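Local coordinates for protein DNA polymerase sliding clamp B (PDB 3AIZ) that encircles DNA as part of a ring of sliding subunits and tethers DNA polymerase and other DNA-processing proteins to it, at residues Met1-Ser7 / Leu57-Asp63; Lys83-Val89 / Thr101-Thr107. All coordinates share one frame; numbering follows the deposited sequence.

Contact 1 (Met1-Ser7 / Leu57-Asp63)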
# COMPACT_ATOMS: atom_id res chain seq x y z
N MET A 1 3.04 -47.93 -4.06
CA MET A 1 1.89 -47.15 -3.61
C MET A 1 1.34 -46.28 -4.74
O MET A 1 1.83 -46.34 -5.87
CB MET A 1 2.27 -46.28 -2.41
CG MET A 1 2.60 -47.08 -1.15
SD MET A 1 2.87 -46.02 0.29
CE MET A 1 3.21 -47.25 1.55
N ILE A 2 0.34 -45.48 -4.42
CA ILE A 2 -0.32 -44.63 -5.41
C ILE A 2 0.49 -43.37 -5.72
O ILE A 2 0.97 -42.70 -4.81
CB ILE A 2 -1.73 -44.23 -4.95
CG1 ILE A 2 -2.57 -45.47 -4.65
CG2 ILE A 2 -2.41 -43.36 -5.99
CD1 ILE A 2 -3.97 -45.17 -4.16
N LYS A 3 0.62 -43.07 -7.00
CA LYS A 3 1.40 -41.91 -7.45
C LYS A 3 0.85 -41.39 -8.77
O LYS A 3 0.73 -42.13 -9.74
CB LYS A 3 2.87 -42.29 -7.59
CG LYS A 3 3.78 -41.16 -8.05
CD LYS A 3 5.22 -41.65 -8.20
CE LYS A 3 6.08 -40.62 -8.92
NZ LYS A 3 6.20 -39.35 -8.15
N ALA A 4 0.50 -40.11 -8.81
CA ALA A 4 -0.09 -39.51 -10.00
C ALA A 4 0.42 -38.09 -10.24
O ALA A 4 0.75 -37.38 -9.29
CB ALA A 4 -1.61 -39.52 -9.91
N THR A 5 0.46 -37.68 -11.50
CA THR A 5 0.94 -36.35 -11.86
C THR A 5 -0.06 -35.59 -12.72
O THR A 5 -0.51 -36.09 -13.76
CB THR A 5 2.29 -36.42 -12.60
OG1 THR A 5 3.31 -36.90 -11.71
CG2 THR A 5 2.69 -35.04 -13.11
N TYR A 6 -0.41 -34.39 -12.29
CA TYR A 6 -1.34 -33.54 -13.03
C TYR A 6 -0.59 -32.34 -13.60
O TYR A 6 0.29 -31.78 -12.94
CB TYR A 6 -2.48 -33.09 -12.13
CG TYR A 6 -3.61 -32.41 -12.87
CD1 TYR A 6 -4.57 -33.15 -13.54
CD2 TYR A 6 -3.70 -31.03 -12.90
CE1 TYR A 6 -5.60 -32.53 -14.23
CE2 TYR A 6 -4.73 -30.40 -13.58
CZ TYR A 6 -5.67 -31.15 -14.24
OH TYR A 6 -6.69 -30.53 -14.91
N SER A 7 -0.94 -31.93 -14.82
CA SER A 7 -0.14 -30.95 -15.56
C SER A 7 -0.42 -29.49 -15.22
O SER A 7 0.21 -28.59 -15.77
CB SER A 7 -0.31 -31.16 -17.07
OG SER A 7 -1.62 -30.82 -17.49
N LEU A 57 -3.86 -37.86 -16.40
CA LEU A 57 -2.91 -38.19 -15.34
C LEU A 57 -1.69 -38.87 -15.95
O LEU A 57 -1.80 -39.94 -16.54
CB LEU A 57 -3.55 -39.12 -14.31
CG LEU A 57 -4.77 -38.58 -13.55
CD1 LEU A 57 -5.41 -39.69 -12.74
CD2 LEU A 57 -4.37 -37.41 -12.66
N GLU A 58 -0.52 -38.24 -15.80
CA GLU A 58 0.72 -38.82 -16.30
C GLU A 58 1.46 -39.56 -15.19
O GLU A 58 1.24 -39.29 -14.00
CB GLU A 58 1.61 -37.75 -16.92
CG GLU A 58 1.09 -37.17 -18.22
CD GLU A 58 -0.05 -36.19 -18.01
OE1 GLU A 58 0.00 -35.41 -17.03
OE2 GLU A 58 -0.99 -36.18 -18.83
N ASP A 59 2.34 -40.47 -15.58
CA ASP A 59 3.16 -41.23 -14.63
C ASP A 59 2.30 -41.75 -13.49
O ASP A 59 2.67 -41.65 -12.32
CB ASP A 59 4.29 -40.36 -14.09
CG ASP A 59 5.45 -41.17 -13.53
OD1 ASP A 59 5.37 -42.42 -13.58
OD2 ASP A 59 6.43 -40.56 -13.06
N TYR A 60 1.14 -42.31 -13.84
CA TYR A 60 0.15 -42.72 -12.86
C TYR A 60 0.33 -44.17 -12.44
O TYR A 60 -0.04 -45.09 -13.16
CB TYR A 60 -1.26 -42.50 -13.42
CG TYR A 60 -2.38 -42.75 -12.44
CD1 TYR A 60 -2.16 -42.67 -11.07
CD2 TYR A 60 -3.66 -43.06 -12.88
CE1 TYR A 60 -3.18 -42.89 -10.17
CE2 TYR A 60 -4.69 -43.28 -11.99
CZ TYR A 60 -4.44 -43.20 -10.64
OH TYR A 60 -5.47 -43.42 -9.75
N THR A 61 0.92 -44.37 -11.26
CA THR A 61 1.10 -45.71 -10.71
C THR A 61 0.07 -45.99 -9.63
O THR A 61 -0.14 -45.18 -8.74
CB THR A 61 2.51 -45.89 -10.12
OG1 THR A 61 3.48 -45.91 -11.17
CG2 THR A 61 2.60 -47.20 -9.34
N ILE A 62 -0.59 -47.14 -9.73
CA ILE A 62 -1.59 -47.53 -8.75
C ILE A 62 -1.74 -49.04 -8.68
O ILE A 62 -2.06 -49.69 -9.67
CB ILE A 62 -2.96 -46.89 -9.06
CG1 ILE A 62 -4.03 -47.41 -8.10
CG2 ILE A 62 -3.36 -47.15 -10.51
CD1 ILE A 62 -5.40 -46.83 -8.35
N ASP A 63 -1.48 -49.60 -7.50
CA ASP A 63 -1.59 -51.04 -7.30
C ASP A 63 -3.05 -51.48 -7.21
O ASP A 63 -3.48 -52.39 -7.93
CB ASP A 63 -0.81 -51.48 -6.05
CG ASP A 63 -1.27 -50.78 -4.79
OD1 ASP A 63 -1.89 -49.69 -4.89
OD2 ASP A 63 -1.00 -51.31 -3.69
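Lys3 and Thr61 form an antiparallel hydrogen-bonded pair, with Lys3 N 2.8 Å from Thr61 O, as do Thr5 and Glu58, and between the two pairs the register slips by one residue, a beta bulge in which Asp59 and Tyr60 stand opposite Ala4 and the 57-63 chain turns a corner at Asp59. Tyr60 brings its ring up to strand 3-6: with CG anti to the backbone N (chi1 -174°), Tyr60 CD1 comes to 3.4 Å from Ala4 CB, and Lys3 O lies at the ring edge. Leu57 CD1 lies over one face of this ring and Ile62 CG2 over the opposite one, both offset toward the rim. In the N-terminal domain of the PCNA fold, strand 3-6 has the 57-63 segment along one edge and strand 88-93 along the other: the backbones of Lys3 and Thr5 pair with the former, those of Ile2, Ala4 and Tyr6 with the latter. Ile2 CG1 packs on Ile62 CG1 at 4.2 Å, while Leu57 CD2 touches the edge of the Tyr6 ring at CD1. The phenol hydroxyls look elsewhere for partners, Tyr60 OH to Thr31 O and Tyr6 OH to Ser236 and Gly238.

Contact 2 (Lys83-Val89 / Thr101-Thr107). With SO4 (sulfate ion), chain F; SO4 (sulfate ion), chain E.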
# COMPACT_ATOMS: atom_id res chain seq x y z
N LYS A 83 4.25 -20.76 -8.37
CA LYS A 83 4.97 -19.60 -8.87
C LYS A 83 4.49 -19.20 -10.26
O LYS A 83 4.37 -18.02 -10.57
CB LYS A 83 6.48 -19.87 -8.89
CG LYS A 83 7.13 -19.96 -7.52
CD LYS A 83 7.10 -18.61 -6.81
CE LYS A 83 7.76 -18.69 -5.44
NZ LYS A 83 7.06 -19.64 -4.53
N SER A 84 4.23 -20.20 -11.10
CA SER A 84 3.81 -19.96 -12.47
C SER A 84 2.48 -20.66 -12.79
O SER A 84 2.00 -21.47 -12.00
CB SER A 84 4.89 -20.44 -13.44
OG SER A 84 4.50 -20.23 -14.79
N LYS A 85 1.90 -20.32 -13.93
CA LYS A 85 0.67 -20.96 -14.38
C LYS A 85 0.98 -22.25 -15.13
O LYS A 85 0.07 -22.95 -15.59
CB LYS A 85 -0.13 -20.01 -15.28
CG LYS A 85 -0.60 -18.75 -14.58
CD LYS A 85 -1.40 -17.86 -15.52
CE LYS A 85 -1.85 -16.58 -14.82
NZ LYS A 85 -0.69 -15.79 -14.32
N SER A 86 2.26 -22.57 -15.25
CA SER A 86 2.70 -23.78 -15.92
C SER A 86 3.20 -24.82 -14.92
O SER A 86 3.77 -25.83 -15.30
CB SER A 86 3.79 -23.47 -16.94
OG SER A 86 3.32 -22.57 -17.93
N ALA A 87 2.97 -24.55 -13.64
CA ALA A 87 3.42 -25.45 -12.58
C ALA A 87 2.59 -26.72 -12.56
O ALA A 87 1.37 -26.68 -12.68
CB ALA A 87 3.35 -24.75 -11.23
N THR A 88 3.26 -27.86 -12.41
CA THR A 88 2.58 -29.15 -12.36
C THR A 88 2.38 -29.60 -10.92
O THR A 88 2.89 -28.98 -9.99
CB THR A 88 3.36 -30.23 -13.14
OG1 THR A 88 4.62 -30.48 -12.50
CG2 THR A 88 3.60 -29.78 -14.58
N VAL A 89 1.63 -30.69 -10.74
CA VAL A 89 1.37 -31.22 -9.42
C VAL A 89 1.50 -32.74 -9.40
O VAL A 89 1.04 -33.42 -10.32
CB VAL A 89 -0.04 -30.85 -8.92
CG1 VAL A 89 -0.36 -31.56 -7.62
CG2 VAL A 89 -0.15 -29.35 -8.75
N THR A 101 3.19 -32.34 -4.22
CA THR A 101 4.31 -31.53 -4.67
C THR A 101 3.94 -30.67 -5.87
O THR A 101 3.36 -31.16 -6.84
CB THR A 101 5.53 -32.41 -5.05
OG1 THR A 101 5.92 -33.20 -3.92
CG2 THR A 101 6.69 -31.53 -5.48
N VAL A 102 4.28 -29.39 -5.80
CA VAL A 102 4.08 -28.48 -6.92
C VAL A 102 5.43 -28.12 -7.53
O VAL A 102 6.32 -27.63 -6.85
CB VAL A 102 3.36 -27.19 -6.48
CG1 VAL A 102 3.32 -26.19 -7.62
CG2 VAL A 102 1.95 -27.52 -6.00
N ARG A 103 5.57 -28.37 -8.83
CA ARG A 103 6.83 -28.16 -9.52
C ARG A 103 6.71 -27.11 -10.61
O ARG A 103 5.83 -27.19 -11.47
CB ARG A 103 7.31 -29.48 -10.13
CG ARG A 103 7.18 -30.66 -9.19
CD ARG A 103 7.41 -31.98 -9.90
NE ARG A 103 7.10 -33.11 -9.03
CZ ARG A 103 7.96 -33.65 -8.18
NH1 ARG A 103 9.19 -33.17 -8.08
NH2 ARG A 103 7.60 -34.68 -7.43
N ASP A 104 7.59 -26.11 -10.58
CA ASP A 104 7.58 -25.05 -11.58
C ASP A 104 8.94 -24.90 -12.24
O ASP A 104 9.79 -24.16 -11.76
CB ASP A 104 7.15 -23.73 -10.95
CG ASP A 104 7.06 -22.61 -11.97
OD1 ASP A 104 6.85 -22.92 -13.17
OD2 ASP A 104 7.20 -21.44 -11.58
N GLU A 105 9.14 -25.61 -13.34
CA GLU A 105 10.41 -25.59 -14.05
C GLU A 105 10.79 -24.18 -14.49
O GLU A 105 11.97 -23.83 -14.54
CB GLU A 105 10.36 -26.53 -15.26
CG GLU A 105 11.69 -26.70 -15.98
CD GLU A 105 11.99 -25.57 -16.94
OE1 GLU A 105 11.04 -24.88 -17.37
OE2 GLU A 105 13.18 -25.37 -17.26
N LYS A 106 9.78 -23.37 -14.80
CA LYS A 106 10.02 -22.02 -15.30
C LYS A 106 10.86 -21.18 -14.33
O LYS A 106 11.79 -20.49 -14.76
CB LYS A 106 8.70 -21.30 -15.59
CG LYS A 106 8.87 -19.93 -16.22
CD LYS A 106 7.54 -19.24 -16.45
CE LYS A 106 7.74 -17.85 -17.05
NZ LYS A 106 6.45 -17.14 -17.26
N THR A 107 10.55 -21.26 -13.05
CA THR A 107 11.26 -20.49 -12.03
C THR A 107 12.28 -21.34 -11.28
O THR A 107 12.93 -20.86 -10.35
CB THR A 107 10.29 -19.85 -11.02
OG1 THR A 107 9.56 -20.88 -10.34
CG2 THR A 107 9.32 -18.92 -11.72
S SO4 F . 3.13 -16.87 -15.29
O1 SO4 F . 2.23 -16.08 -16.13
O2 SO4 F . 3.86 -17.82 -16.13
O3 SO4 F . 4.07 -15.98 -14.62
O4 SO4 F . 2.35 -17.59 -14.30
S SO4 E . 10.59 -35.45 -5.11
O1 SO4 E . 11.18 -35.56 -3.78
O2 SO4 E . 9.14 -35.35 -4.99
O3 SO4 E . 11.12 -34.27 -5.78
O4 SO4 E . 10.91 -36.64 -5.90
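Asp104, its CG anti to the backbone N (chi1 -177°), turns its carboxylate onto the Lys83-Ser84 corner, to sit against Lys83 CB and Ser84 CB, both oxygens near the latter. Thr107 OG1, also bonded to Thr109 OG1, donates to Asp104 OD2 at 2.7 Å, meeting the oxygen from above the carboxylate plane, and the Thr107 side chain crosses that of Lys83 at about a right angle. Ser84 OG accepts from Ser86 N in an ST turn and gives its own hydrogen to O2 of a sulfate ion, probably from the crystallisation liquor, at 2.8 Å. Lys106, extended beyond CG, passes Ser84 OG with its CD and places NZ 2.9 Å from the same O2; Lys85 N adds a bond to O4, so both segments hold this anion. Val89 CG2 and Val102 CG2 meet at 3.9 Å as their side chains cross obliquely. Thr88 and Arg103 lie on the other face of the sheet from Val89 and Val102, Thr88 OG1 3.7 Å from Arg103 CB. The Arg103 guanidinium has Thr101 CG2 over the centre of one face and, at its edge, a second such sulfate bound through NH1 and NH2, the latter also bonded to Thr90 OG1. Paired backbone bonds between Thr88 and Arg103 close an antiparallel beta hairpin, strands 88-93 and 97-104, whose Val89 and Val102 face helices 9-16 and 72-80 of the PCNA N-terminal domain.

In the fold
Contact 1 is complete by residue 63, before contact 2 begins at residue 83; their centres are about 17 Å apart. They meet in one sheet, because strand 3-6 of contact 1 is the neighbour of strand 88-93 of contact 2, and Tyr6 N probably donates to Val89 O at 2.6 Å. The strand order 3-6, 88-93, 97-104, 109-120 therefore runs from one contact into the other. The start of the chain and the later hairpin lie in one sheet of the N-terminal PCNA domain, in a subunit that circularises with others into the toroid through which DNA passes.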